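Local coordinates for protein PrgX (Enterococcus faecalis, PDB 2AWI) that acts as the receptor for the peptide sex pheromone cCF10 and, as a probable DNA-binding repressor, takes part in regulating conjugation, at residues Phe245-Lys249 with Lys286-Thr290; Glu235-Leu239 with Leu276-Leu280; Met175-Val179 with Ile190-Leu194; Leu107-Ser111 with Ile151-Ile155; Leu114-Ser118 with Asn158-Val162. The protein carries 1 engineered substitution. All blocks are in the same frame, centred on the assembly; numbering follows the deposited sequence.

All five contacts lie in the helical, TPR-like C-terminal part of the chain, and most of them join first helices of consecutive helical hairpins. Contacts 4 and 5 come first; they share helices 107-122 and 150-159, have centres 11 Å apart and touch through Ser111 and Asn158. Contact 3 follows, tying the loop before helix 184-203 to that helix; it packs on contact 4 through the engineered Cys153 (natural Tyr) and on contact 5 through Leu160. Contacts 2 and 1 come last: both use helix 230-248, and their centres are 14 Å apart. Contact 1, 36 Å from contact 4 between centres, meets the second subunit, while contacts 2 and 4 are touched by the third.

Contact 1: residues Phe245-Lys249 with Lys286-Thr290; sequences FLTDK and KEKFT
Phe245 to Thr247 are helical, near the end of helix 230-248, and Lys249 has left the helix; Lys288 (phi/psi 61/32°) closes helix 270-286 in a Schellman motif. The nearest CA atoms are those of Leu246 and Glu287, 8.2 Å apart. Lys249 NZ forms a salt bridge with Glu287 OE1 at 2.9 Å, though weak as a hydrogen bond. Glu287 (m,m, chi3 -59°) also has OE2 in a salt bridge with Arg205, so both oxygens are satisfied; Arg205 also bonds weakly to Leu246 O. Leu246 CD2 packs on Glu287 CD at 3.8 Å. Beside the salt bridge the edge of Phe245 (chi1 t) meets the face of Phe289, centroids 5.3 Å apart and planes at 78°. Thr247 OG1 bonds to Tyr243 O, and Thr290 OG1 to Asp248 O of the second subunit, with which the backbones of Lys249 and Thr290 also hydrogen-bond. A T-shaped aromatic pair beside a salt bridge joins the end of helix 230-248 to the turn after helix 270-286, first helices of successive TPR-like hairpins, at a subunit interface.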
# COMPACT_ATOMS: atom_id res chain seq x y z
N PHE A 245 1.58 -4.31 -19.34
CA PHE A 245 0.25 -4.75 -18.95
C PHE A 245 -0.54 -5.09 -20.22
O PHE A 245 -1.20 -6.13 -20.30
CB PHE A 245 -0.48 -3.64 -18.19
CG PHE A 245 -1.85 -4.02 -17.71
CD1 PHE A 245 -2.02 -4.99 -16.72
CD2 PHE A 245 -2.98 -3.42 -18.26
CE1 PHE A 245 -3.29 -5.35 -16.27
CE2 PHE A 245 -4.26 -3.77 -17.83
CZ PHE A 245 -4.42 -4.74 -16.83
N LEU A 246 -0.46 -4.20 -21.20
CA LEU A 246 -1.16 -4.39 -22.46
C LEU A 246 -0.70 -5.66 -23.18
O LEU A 246 -1.49 -6.28 -23.89
CB LEU A 246 -0.96 -3.18 -23.37
CG LEU A 246 -1.50 -1.83 -22.88
CD1 LEU A 246 -1.32 -0.81 -23.99
CD2 LEU A 246 -2.97 -1.96 -22.50
N THR A 247 0.56 -6.03 -22.99
CA THR A 247 1.12 -7.21 -23.65
C THR A 247 0.72 -8.52 -22.98
O THR A 247 0.32 -9.46 -23.66
CB THR A 247 2.66 -7.14 -23.69
OG1 THR A 247 3.06 -5.99 -24.45
CG2 THR A 247 3.23 -8.40 -24.32
N ASP A 248 0.83 -8.57 -21.66
CA ASP A 248 0.48 -9.76 -20.90
C ASP A 248 -0.15 -9.39 -19.56
O ASP A 248 0.46 -9.60 -18.51
CB ASP A 248 1.72 -10.62 -20.67
CG ASP A 248 2.98 -9.80 -20.44
OD1 ASP A 248 3.43 -9.14 -21.40
OD2 ASP A 248 3.51 -9.82 -19.32
N LYS A 249 -1.37 -8.86 -19.60
CA LYS A 249 -2.11 -8.44 -18.41
C LYS A 249 -1.44 -8.81 -17.09
O LYS A 249 -1.89 -9.69 -16.36
CB LYS A 249 -3.54 -8.99 -18.46
CG LYS A 249 -4.34 -8.47 -19.65
CD LYS A 249 -4.20 -6.95 -19.77
CE LYS A 249 -4.92 -6.41 -21.00
NZ LYS A 249 -6.40 -6.48 -20.87
N LYS A 286 -10.70 0.76 -22.26
CA LYS A 286 -10.53 -0.03 -23.47
C LYS A 286 -10.20 -1.48 -23.15
O LYS A 286 -10.50 -2.38 -23.94
CB LYS A 286 -9.42 0.58 -24.35
CG LYS A 286 -9.76 1.97 -24.89
CD LYS A 286 -8.56 2.66 -25.55
CE LYS A 286 -8.01 1.88 -26.73
NZ LYS A 286 -6.97 2.65 -27.46
N GLU A 287 -9.59 -1.71 -22.00
CA GLU A 287 -9.23 -3.06 -21.60
C GLU A 287 -10.31 -3.66 -20.69
O GLU A 287 -10.17 -4.77 -20.19
CB GLU A 287 -7.88 -3.07 -20.89
CG GLU A 287 -6.74 -2.49 -21.71
CD GLU A 287 -6.48 -3.25 -23.00
OE1 GLU A 287 -6.18 -4.46 -22.92
OE2 GLU A 287 -6.57 -2.65 -24.08
N LYS A 288 -11.38 -2.90 -20.48
CA LYS A 288 -12.50 -3.33 -19.64
C LYS A 288 -12.10 -3.59 -18.19
O LYS A 288 -12.66 -4.46 -17.52
CB LYS A 288 -13.15 -4.59 -20.23
CG LYS A 288 -13.58 -4.42 -21.68
CD LYS A 288 -14.53 -3.25 -21.84
CE LYS A 288 -14.81 -2.96 -23.31
NZ LYS A 288 -15.31 -4.17 -24.02
N PHE A 289 -11.12 -2.82 -17.71
CA PHE A 289 -10.64 -2.91 -16.33
C PHE A 289 -11.07 -1.64 -15.60
O PHE A 289 -10.99 -0.55 -16.16
CB PHE A 289 -9.12 -3.00 -16.29
CG PHE A 289 -8.59 -4.40 -16.12
CD1 PHE A 289 -8.42 -5.24 -17.22
CD2 PHE A 289 -8.24 -4.87 -14.85
CE1 PHE A 289 -7.91 -6.53 -17.06
CE2 PHE A 289 -7.73 -6.15 -14.68
CZ PHE A 289 -7.56 -6.98 -15.79
N THR A 290 -11.53 -1.79 -14.37
CA THR A 290 -11.93 -0.63 -13.58
C THR A 290 -10.68 -0.21 -12.79
O THR A 290 -10.18 -0.96 -11.95
CB THR A 290 -13.05 -0.98 -12.59
OG1 THR A 290 -14.12 -1.64 -13.28
CG2 THR A 290 -13.60 0.29 -11.94

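Contact 2: residues Glu235-Leu239 with Leu276-Leu280; sequences EINYL and LVEEL
Two helical segments run nearly parallel, N-to-C directions 9° apart, with axes no closer than 12.5 Å; the nearest CA pair is Glu235 and Leu276 at 8.5 Å. So wide a gap has to be filled by long side chains. Tyr238, with CA-to-CB toward the partner, takes a chi1 of 147°, between wells, and a chi2 of -92°, which carries its ring across. Leu276, also off-rotamer (chi1 -93°, chi2 38°), lays CG over the ring face in a CH-pi contact, 4.2 Å from the centroid of Tyr238 and 23° off the normal. Tyr238 OH reaches 3.5 Å from both Leu276 O and Leu280 CB, the latter on a t,p side chain. The two helices, 230-248 and 270-286, are first helices of neighbouring TPR-like hairpins, and helix 251-266 packs against both: its Ala257 and Ile260 touch Tyr238, its Phe264 touches Leu276. Glu235 is extended (t,t) and sets OE2 3.6 Å from Leu276 CD1. Glu279 (chi1 -104°, chi2 t) holds OE1 3.8 Å from Tyr238 CE1, near the ring plane, and 3.9 Å from CD2 of Leu239 (m,t). Water 1 bridges the two carboxylates, 2.7 Å from Glu235 OE2 and 2.9 Å from Glu279 OE1.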
# COMPACT_ATOMS: atom_id res chain seq x y z
N GLU A 235 7.88 9.22 -16.31
CA GLU A 235 6.68 9.11 -17.12
C GLU A 235 6.80 8.01 -18.17
O GLU A 235 5.87 7.22 -18.36
CB GLU A 235 6.39 10.45 -17.79
CG GLU A 235 5.20 10.45 -18.72
CD GLU A 235 4.76 11.85 -19.07
OE1 GLU A 235 5.57 12.78 -18.85
OE2 GLU A 235 3.62 12.03 -19.56
N ILE A 236 7.94 7.97 -18.85
CA ILE A 236 8.19 6.96 -19.87
C ILE A 236 8.20 5.57 -19.25
O ILE A 236 7.73 4.61 -19.87
CB ILE A 236 9.54 7.23 -20.58
CG1 ILE A 236 9.36 8.37 -21.58
CG2 ILE A 236 10.05 5.96 -21.27
CD1 ILE A 236 10.62 8.72 -22.35
N ASN A 237 8.71 5.47 -18.02
CA ASN A 237 8.76 4.19 -17.32
C ASN A 237 7.34 3.76 -16.93
O ASN A 237 7.06 2.58 -16.75
CB ASN A 237 9.64 4.30 -16.07
CG ASN A 237 10.16 2.95 -15.60
OD1 ASN A 237 9.44 2.17 -14.98
ND2 ASN A 237 11.43 2.67 -15.90
N TYR A 238 6.45 4.74 -16.80
CA TYR A 238 5.06 4.47 -16.47
C TYR A 238 4.38 3.94 -17.73
O TYR A 238 3.51 3.07 -17.67
CB TYR A 238 4.36 5.74 -15.97
CG TYR A 238 2.90 5.83 -16.34
CD1 TYR A 238 2.49 6.46 -17.51
CD2 TYR A 238 1.92 5.26 -15.53
CE1 TYR A 238 1.14 6.52 -17.87
CE2 TYR A 238 0.57 5.31 -15.88
CZ TYR A 238 0.19 5.94 -17.05
OH TYR A 238 -1.14 5.99 -17.40
N LEU A 239 4.78 4.48 -18.88
CA LEU A 239 4.21 4.06 -20.15
C LEU A 239 4.71 2.65 -20.46
O LEU A 239 4.03 1.86 -21.10
CB LEU A 239 4.61 5.04 -21.26
CG LEU A 239 3.89 6.39 -21.16
CD1 LEU A 239 4.60 7.45 -22.01
CD2 LEU A 239 2.44 6.22 -21.58
N LEU A 276 -1.85 11.86 -16.42
CA LEU A 276 -1.63 10.43 -16.30
C LEU A 276 -2.87 9.72 -15.77
O LEU A 276 -3.16 8.58 -16.15
CB LEU A 276 -0.43 10.15 -15.41
CG LEU A 276 0.91 9.97 -16.15
CD1 LEU A 276 1.01 10.94 -17.32
CD2 LEU A 276 2.05 10.17 -15.17
N VAL A 277 -3.61 10.38 -14.88
CA VAL A 277 -4.83 9.79 -14.34
C VAL A 277 -5.85 9.64 -15.48
O VAL A 277 -6.48 8.59 -15.62
CB VAL A 277 -5.45 10.68 -13.23
CG1 VAL A 277 -6.85 10.19 -12.88
CG2 VAL A 277 -4.58 10.63 -11.98
N GLU A 278 -5.99 10.68 -16.29
CA GLU A 278 -6.91 10.65 -17.41
C GLU A 278 -6.47 9.55 -18.37
O GLU A 278 -7.30 8.75 -18.84
CB GLU A 278 -6.91 12.00 -18.13
CG GLU A 278 -7.25 13.17 -17.22
CD GLU A 278 -7.21 14.51 -17.93
OE1 GLU A 278 -6.18 14.81 -18.58
OE2 GLU A 278 -8.19 15.27 -17.82
N GLU A 279 -5.17 9.49 -18.63
CA GLU A 279 -4.61 8.49 -19.53
C GLU A 279 -4.97 7.09 -19.07
O GLU A 279 -5.59 6.32 -19.81
CB GLU A 279 -3.08 8.63 -19.62
CG GLU A 279 -2.59 9.28 -20.90
CD GLU A 279 -1.13 9.73 -20.84
OE1 GLU A 279 -0.25 8.90 -20.50
OE2 GLU A 279 -0.85 10.91 -21.15
N LEU A 280 -4.59 6.75 -17.84
CA LEU A 280 -4.86 5.43 -17.29
C LEU A 280 -6.35 5.09 -17.23
O LEU A 280 -6.73 3.92 -17.29
CB LEU A 280 -4.25 5.31 -15.89
CG LEU A 280 -4.41 3.95 -15.20
CD1 LEU A 280 -3.70 2.87 -16.01
CD2 LEU A 280 -3.85 4.02 -13.80
O HOH W 1 2.20 10.27 -21.12

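Contact 3: residues Met175-Val179 with Ile190-Leu194; sequences MYPIV and IQTVL
At the apolar centre Leu194 (m,t) lays CD2 over one face of the Tyr176 ring, a CH-pi contact 3.8 Å from the centroid and 22° off the normal; the closest atoms are Leu194 CD2 and Tyr176 CE2, at 3.5 Å. Val193 adds CG1 at 4.3 Å from Tyr176 CE1. Further along, Ile178 (m,m) meets Ile190 (p,t), CG1 of Ile178 lying 3.9 Å from CD1 of Ile190; these two have the nearest CA atoms, 8.0 Å apart. Segment 175-179 is irregular and largely extended from Tyr176 to Ile178, whereas 190-194 is helix. A cis peptide joins Tyr176 to Pro177; Tyr176 and Ile178, flanking the proline, direct CA-to-CB toward the helix. At the polar edge Tyr176 OH donates a hydrogen bond to Ile190 O, 2.6 Å away. Helix 207-220 flanks the site with Tyr212 and Gln216 against Tyr176, and Leu220 against Ile178. The arrangement docks the linker after helix 165-172 on helix 184-203, the first helix of the next hairpin in this TPR-like solenoid.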
# COMPACT_ATOMS: atom_id res chain seq x y z
N MSE A 175 15.54 10.06 -37.62
CA MSE A 175 16.27 10.91 -36.69
C MSE A 175 16.88 10.10 -35.56
O MSE A 175 17.75 10.58 -34.85
CB MSE A 175 15.35 11.99 -36.13
CG MSE A 175 14.88 12.96 -37.19
SE MSE A 175 13.77 14.33 -36.47
CE MSE A 175 13.29 15.22 -38.12
N TYR A 176 16.42 8.86 -35.40
CA TYR A 176 16.92 8.00 -34.35
C TYR A 176 17.54 6.72 -34.91
O TYR A 176 17.28 6.34 -36.05
CB TYR A 176 15.79 7.65 -33.37
CG TYR A 176 15.30 8.85 -32.60
CD1 TYR A 176 14.44 9.77 -33.19
CD2 TYR A 176 15.76 9.11 -31.31
CE1 TYR A 176 14.07 10.94 -32.53
CE2 TYR A 176 15.40 10.28 -30.63
CZ TYR A 176 14.56 11.19 -31.25
OH TYR A 176 14.26 12.38 -30.64
N PRO A 177 18.39 6.05 -34.11
CA PRO A 177 18.76 6.40 -32.74
C PRO A 177 19.75 7.56 -32.63
O PRO A 177 20.41 7.91 -33.60
CB PRO A 177 19.36 5.10 -32.21
CG PRO A 177 20.03 4.55 -33.42
CD PRO A 177 18.98 4.75 -34.50
N ILE A 178 19.83 8.14 -31.44
CA ILE A 178 20.75 9.24 -31.18
C ILE A 178 22.11 8.61 -30.88
O ILE A 178 22.19 7.58 -30.20
CB ILE A 178 20.30 10.09 -29.96
CG1 ILE A 178 18.88 10.64 -30.18
CG2 ILE A 178 21.29 11.23 -29.72
CD1 ILE A 178 18.72 11.56 -31.38
N VAL A 179 23.18 9.23 -31.37
CA VAL A 179 24.52 8.70 -31.14
C VAL A 179 25.38 9.59 -30.24
O VAL A 179 26.15 9.09 -29.41
CB VAL A 179 25.27 8.48 -32.48
CG1 VAL A 179 24.42 7.62 -33.41
CG2 VAL A 179 25.59 9.81 -33.14
N ILE A 190 15.53 15.99 -27.84
CA ILE A 190 15.51 14.67 -28.44
C ILE A 190 14.69 13.71 -27.58
O ILE A 190 14.22 12.69 -28.08
CB ILE A 190 16.93 14.12 -28.63
CG1 ILE A 190 17.59 13.91 -27.27
CG2 ILE A 190 17.75 15.10 -29.46
CD1 ILE A 190 18.97 13.31 -27.36
N GLN A 191 14.52 14.05 -26.30
CA GLN A 191 13.76 13.23 -25.36
C GLN A 191 12.27 13.51 -25.43
O GLN A 191 11.45 12.60 -25.31
CB GLN A 191 14.24 13.47 -23.93
CG GLN A 191 15.38 12.58 -23.48
CD GLN A 191 16.00 13.05 -22.18
OE1 GLN A 191 16.85 13.94 -22.17
NE2 GLN A 191 15.57 12.46 -21.07
N THR A 192 11.91 14.77 -25.62
CA THR A 192 10.52 15.17 -25.68
C THR A 192 9.77 14.40 -26.77
O THR A 192 8.64 13.96 -26.57
CB THR A 192 10.39 16.69 -25.95
OG1 THR A 192 11.09 17.41 -24.94
CG2 THR A 192 8.92 17.12 -25.94
N VAL A 193 10.43 14.24 -27.92
CA VAL A 193 9.86 13.53 -29.05
C VAL A 193 9.44 12.13 -28.66
O VAL A 193 8.30 11.73 -28.88
CB VAL A 193 10.88 13.38 -30.21
CG1 VAL A 193 10.27 12.55 -31.33
CG2 VAL A 193 11.31 14.73 -30.73
N LEU A 194 10.36 11.39 -28.06
CA LEU A 194 10.09 10.03 -27.67
C LEU A 194 8.93 9.95 -26.69
O LEU A 194 8.03 9.13 -26.86
CB LEU A 194 11.35 9.39 -27.07
CG LEU A 194 12.60 9.60 -27.92
CD1 LEU A 194 13.81 8.97 -27.25
CD2 LEU A 194 12.38 9.01 -29.30

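Contact 4: residues Leu107-Ser111 with Ile151-Ile155; sequences LQYFS and IDCEI. Engineered in segment 151-155: Cys153 (natural residue Tyr).
Helices 107-122 and 150-159, first helices of consecutive TPR-like hairpins, pack side by side here: their short segments run 21° apart in direction (signed crossing angle 21°) with axes 9.5 Å apart at closest approach. In register Leu107 faces Ile151, CA atoms 6.7 Å apart, and Ser111 faces Ile155 at 5.3 Å, the small serine allowing the close approach. The apolar core is built from Leu107 (m,t), whose CD1 lies 3.7 Å from Ile151 CG2 and whose CD2 lies 3.8 Å from Ile155 CD1. Ile155 (m,t) sends that same CD1 to the edge of the Phe110 ring, 3.7 Å from Phe110 CD2, and to 3.5 Å from Leu107 O. Ile151 (t,p) brings CD1 3.8 Å from Ser111 CB. Helix 128-142 covers Phe110 with Leu138 and Leu141, while Leu15 of the third subunit packs on Leu107. Among the polar groups, Asp152 OD1 stands 3.6 Å from Leu107 CD1 and is hydrogen-bonded to Tyr142 OH; its OD2 accepts from Phe149 N and pairs with Arg145. Glu154 OE2 has a salt-bridge partner in Lys79. Ser111, chi1 t, places OG 2.8 Å from Glu154 OE2 and also 2.8 Å from Asn158 OD1, two acceptors competing for its one hydroxyl proton.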
# COMPACT_ATOMS: atom_id res chain seq x y z
N LEU A 107 14.19 26.38 -40.24
CA LEU A 107 13.57 25.36 -39.41
C LEU A 107 12.92 26.01 -38.20
O LEU A 107 11.90 25.54 -37.71
CB LEU A 107 14.62 24.34 -38.97
CG LEU A 107 15.24 23.55 -40.13
CD1 LEU A 107 16.36 22.67 -39.60
CD2 LEU A 107 14.17 22.72 -40.82
N GLN A 108 13.50 27.10 -37.71
CA GLN A 108 12.92 27.79 -36.56
C GLN A 108 11.55 28.33 -36.93
O GLN A 108 10.56 28.01 -36.28
CB GLN A 108 13.84 28.94 -36.11
CG GLN A 108 15.12 28.46 -35.45
CD GLN A 108 14.87 27.84 -34.08
OE1 GLN A 108 15.67 27.04 -33.60
NE2 GLN A 108 13.77 28.22 -33.45
N TYR A 109 11.48 29.12 -38.00
CA TYR A 109 10.20 29.67 -38.45
C TYR A 109 9.18 28.57 -38.73
O TYR A 109 7.99 28.75 -38.50
CB TYR A 109 10.38 30.54 -39.69
CG TYR A 109 10.78 31.96 -39.37
CD1 TYR A 109 9.89 32.81 -38.71
CD2 TYR A 109 12.05 32.44 -39.66
CE1 TYR A 109 10.26 34.11 -38.36
CE2 TYR A 109 12.43 33.74 -39.31
CZ TYR A 109 11.53 34.56 -38.66
OH TYR A 109 11.91 35.83 -38.29
N PHE A 110 9.64 27.42 -39.22
CA PHE A 110 8.69 26.35 -39.46
C PHE A 110 8.12 25.94 -38.12
O PHE A 110 6.91 25.77 -37.98
CB PHE A 110 9.35 25.15 -40.13
CG PHE A 110 8.37 24.12 -40.60
CD1 PHE A 110 7.37 24.46 -41.50
CD2 PHE A 110 8.41 22.81 -40.11
CE1 PHE A 110 6.43 23.52 -41.92
CE2 PHE A 110 7.48 21.86 -40.51
CZ PHE A 110 6.48 22.22 -41.42
N SER A 111 9.00 25.78 -37.14
CA SER A 111 8.59 25.38 -35.80
C SER A 111 7.59 26.39 -35.23
O SER A 111 6.61 26.01 -34.60
CB SER A 111 9.82 25.28 -34.88
OG SER A 111 9.47 24.72 -33.63
N ILE A 151 16.46 21.36 -33.40
CA ILE A 151 15.25 21.97 -33.94
C ILE A 151 14.42 20.98 -34.79
O ILE A 151 13.20 21.14 -34.93
CB ILE A 151 15.59 23.23 -34.76
CG1 ILE A 151 14.32 23.91 -35.24
CG2 ILE A 151 16.48 22.85 -35.93
CD1 ILE A 151 13.38 24.34 -34.13
N ASP A 152 15.08 19.97 -35.36
CA ASP A 152 14.37 18.97 -36.15
C ASP A 152 13.51 18.13 -35.21
O ASP A 152 12.37 17.80 -35.52
CB ASP A 152 15.35 18.06 -36.90
CG ASP A 152 16.04 18.78 -38.04
OD1 ASP A 152 15.33 19.34 -38.90
OD2 ASP A 152 17.29 18.78 -38.08
N CYS A 153 14.06 17.78 -34.05
CA CYS A 153 13.30 17.01 -33.08
C CYS A 153 12.21 17.87 -32.44
O CYS A 153 11.21 17.36 -31.96
CB CYS A 153 14.23 16.42 -32.02
SG CYS A 153 15.19 15.01 -32.66
N GLU A 154 12.40 19.19 -32.45
CA GLU A 154 11.39 20.08 -31.90
C GLU A 154 10.24 20.09 -32.90
O GLU A 154 9.07 19.97 -32.53
CB GLU A 154 11.95 21.50 -31.72
CG GLU A 154 11.03 22.44 -30.97
CD GLU A 154 11.59 23.85 -30.86
OE1 GLU A 154 12.75 24.01 -30.40
OE2 GLU A 154 10.87 24.81 -31.22
N ILE A 155 10.59 20.23 -34.18
CA ILE A 155 9.60 20.23 -35.26
C ILE A 155 8.77 18.94 -35.22
O ILE A 155 7.54 18.97 -35.27
CB ILE A 155 10.29 20.36 -36.64
CG1 ILE A 155 10.69 21.82 -36.87
CG2 ILE A 155 9.39 19.83 -37.74
CD1 ILE A 155 11.50 22.06 -38.14

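Contact 5: residues Leu114-Ser118 with Asn158-Val162; sequences LGYIS and NLLNV
Leu114 opens the helical segment 114-118 and has its CA 6.2 Å from that of Asn158. Its m,t side chain points across, placing CD1 3.4 Å from Leu159 CD2 and 3.7 Å from Asn158 CB, while CD2 of Leu114 lies 4.3 Å from Val162 CG2. Asn158 OD1 is hydrogen-bonded to Ser111 OG, a turn earlier on helix 107-122. Leu159, also m,t, starts with CA-to-CB directed away but bends its end back to this contact. Tyr116 packs on helices 74-87 and 92-102. Here the first helices of two successive TPR-like hairpins, 107-122 and 150-159, continue side by side until the second gives way to the turn before helix 165-172. Ile117 (m,m) sets CG2 3.8 Å from Val162 CB; Phe130 of helix 128-142 touches both residues. One turn on from Leu114, Ser118 lies with its CA 5.9 Å from that of Val162, close enough for Val162 CG1 to press on Ser118 CA at 3.5 Å. Ser118 OG and Asn161 ND2 come within 2.8 Å, but at an angle too poor for a hydrogen bond.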
# COMPACT_ATOMS: atom_id res chain seq x y z
N LEU A 114 4.11 25.92 -36.96
CA LEU A 114 3.32 24.83 -36.40
C LEU A 114 2.75 25.25 -35.04
O LEU A 114 1.78 24.67 -34.55
CB LEU A 114 4.18 23.56 -36.23
CG LEU A 114 4.71 22.94 -37.53
CD1 LEU A 114 5.64 21.77 -37.21
CD2 LEU A 114 3.54 22.48 -38.40
N GLY A 115 3.37 26.27 -34.45
CA GLY A 115 2.91 26.79 -33.18
C GLY A 115 1.57 27.48 -33.39
O GLY A 115 0.68 27.41 -32.53
N TYR A 116 1.43 28.14 -34.53
CA TYR A 116 0.18 28.82 -34.86
C TYR A 116 -0.89 27.79 -35.24
O TYR A 116 -2.06 27.95 -34.89
CB TYR A 116 0.39 29.79 -36.02
CG TYR A 116 1.05 31.09 -35.64
CD1 TYR A 116 2.38 31.12 -35.19
CD2 TYR A 116 0.36 32.30 -35.73
CE1 TYR A 116 2.99 32.33 -34.85
CE2 TYR A 116 0.97 33.51 -35.40
CZ TYR A 116 2.28 33.52 -34.96
OH TYR A 116 2.86 34.72 -34.63
N ILE A 117 -0.49 26.75 -35.96
CA ILE A 117 -1.44 25.72 -36.37
C ILE A 117 -2.05 25.08 -35.13
O ILE A 117 -3.25 24.82 -35.08
CB ILE A 117 -0.77 24.63 -37.22
CG1 ILE A 117 -0.25 25.24 -38.52
CG2 ILE A 117 -1.76 23.50 -37.52
CD1 ILE A 117 -1.33 25.88 -39.37
N SER A 118 -1.21 24.84 -34.13
CA SER A 118 -1.65 24.24 -32.89
C SER A 118 -2.71 25.13 -32.25
O SER A 118 -3.78 24.65 -31.86
CB SER A 118 -0.46 24.09 -31.94
OG SER A 118 -0.85 23.44 -30.74
N ASN A 158 6.26 19.09 -32.55
CA ASN A 158 5.19 20.02 -32.90
C ASN A 158 4.22 19.35 -33.88
O ASN A 158 3.01 19.61 -33.83
CB ASN A 158 5.79 21.28 -33.55
CG ASN A 158 6.64 22.09 -32.58
OD1 ASN A 158 7.47 22.90 -33.00
ND2 ASN A 158 6.43 21.90 -31.29
N LEU A 159 4.74 18.50 -34.76
CA LEU A 159 3.91 17.80 -35.75
C LEU A 159 3.01 16.76 -35.10
O LEU A 159 1.85 16.60 -35.51
CB LEU A 159 4.79 17.13 -36.80
CG LEU A 159 5.59 18.05 -37.73
CD1 LEU A 159 6.57 17.23 -38.55
CD2 LEU A 159 4.62 18.81 -38.64
N LEU A 160 3.52 16.05 -34.11
CA LEU A 160 2.73 15.03 -33.42
C LEU A 160 1.54 15.69 -32.74
O LEU A 160 0.61 15.02 -32.31
CB LEU A 160 3.57 14.31 -32.36
CG LEU A 160 4.57 13.23 -32.82
CD1 LEU A 160 5.39 12.74 -31.63
CD2 LEU A 160 3.81 12.07 -33.44
N ASN A 161 1.58 17.02 -32.67
CA ASN A 161 0.54 17.79 -32.02
C ASN A 161 -0.57 18.28 -32.95
O ASN A 161 -1.67 18.60 -32.50
CB ASN A 161 1.17 18.99 -31.32
CG ASN A 161 0.31 19.55 -30.21
OD1 ASN A 161 0.12 18.91 -29.17
ND2 ASN A 161 -0.24 20.74 -30.43
N VAL A 162 -0.29 18.36 -34.25
CA VAL A 162 -1.29 18.84 -35.19
C VAL A 162 -1.42 17.95 -36.43
O VAL A 162 -1.91 18.40 -37.48
CB VAL A 162 -0.96 20.28 -35.66
CG1 VAL A 162 -0.91 21.21 -34.46
CG2 VAL A 162 0.38 20.29 -36.39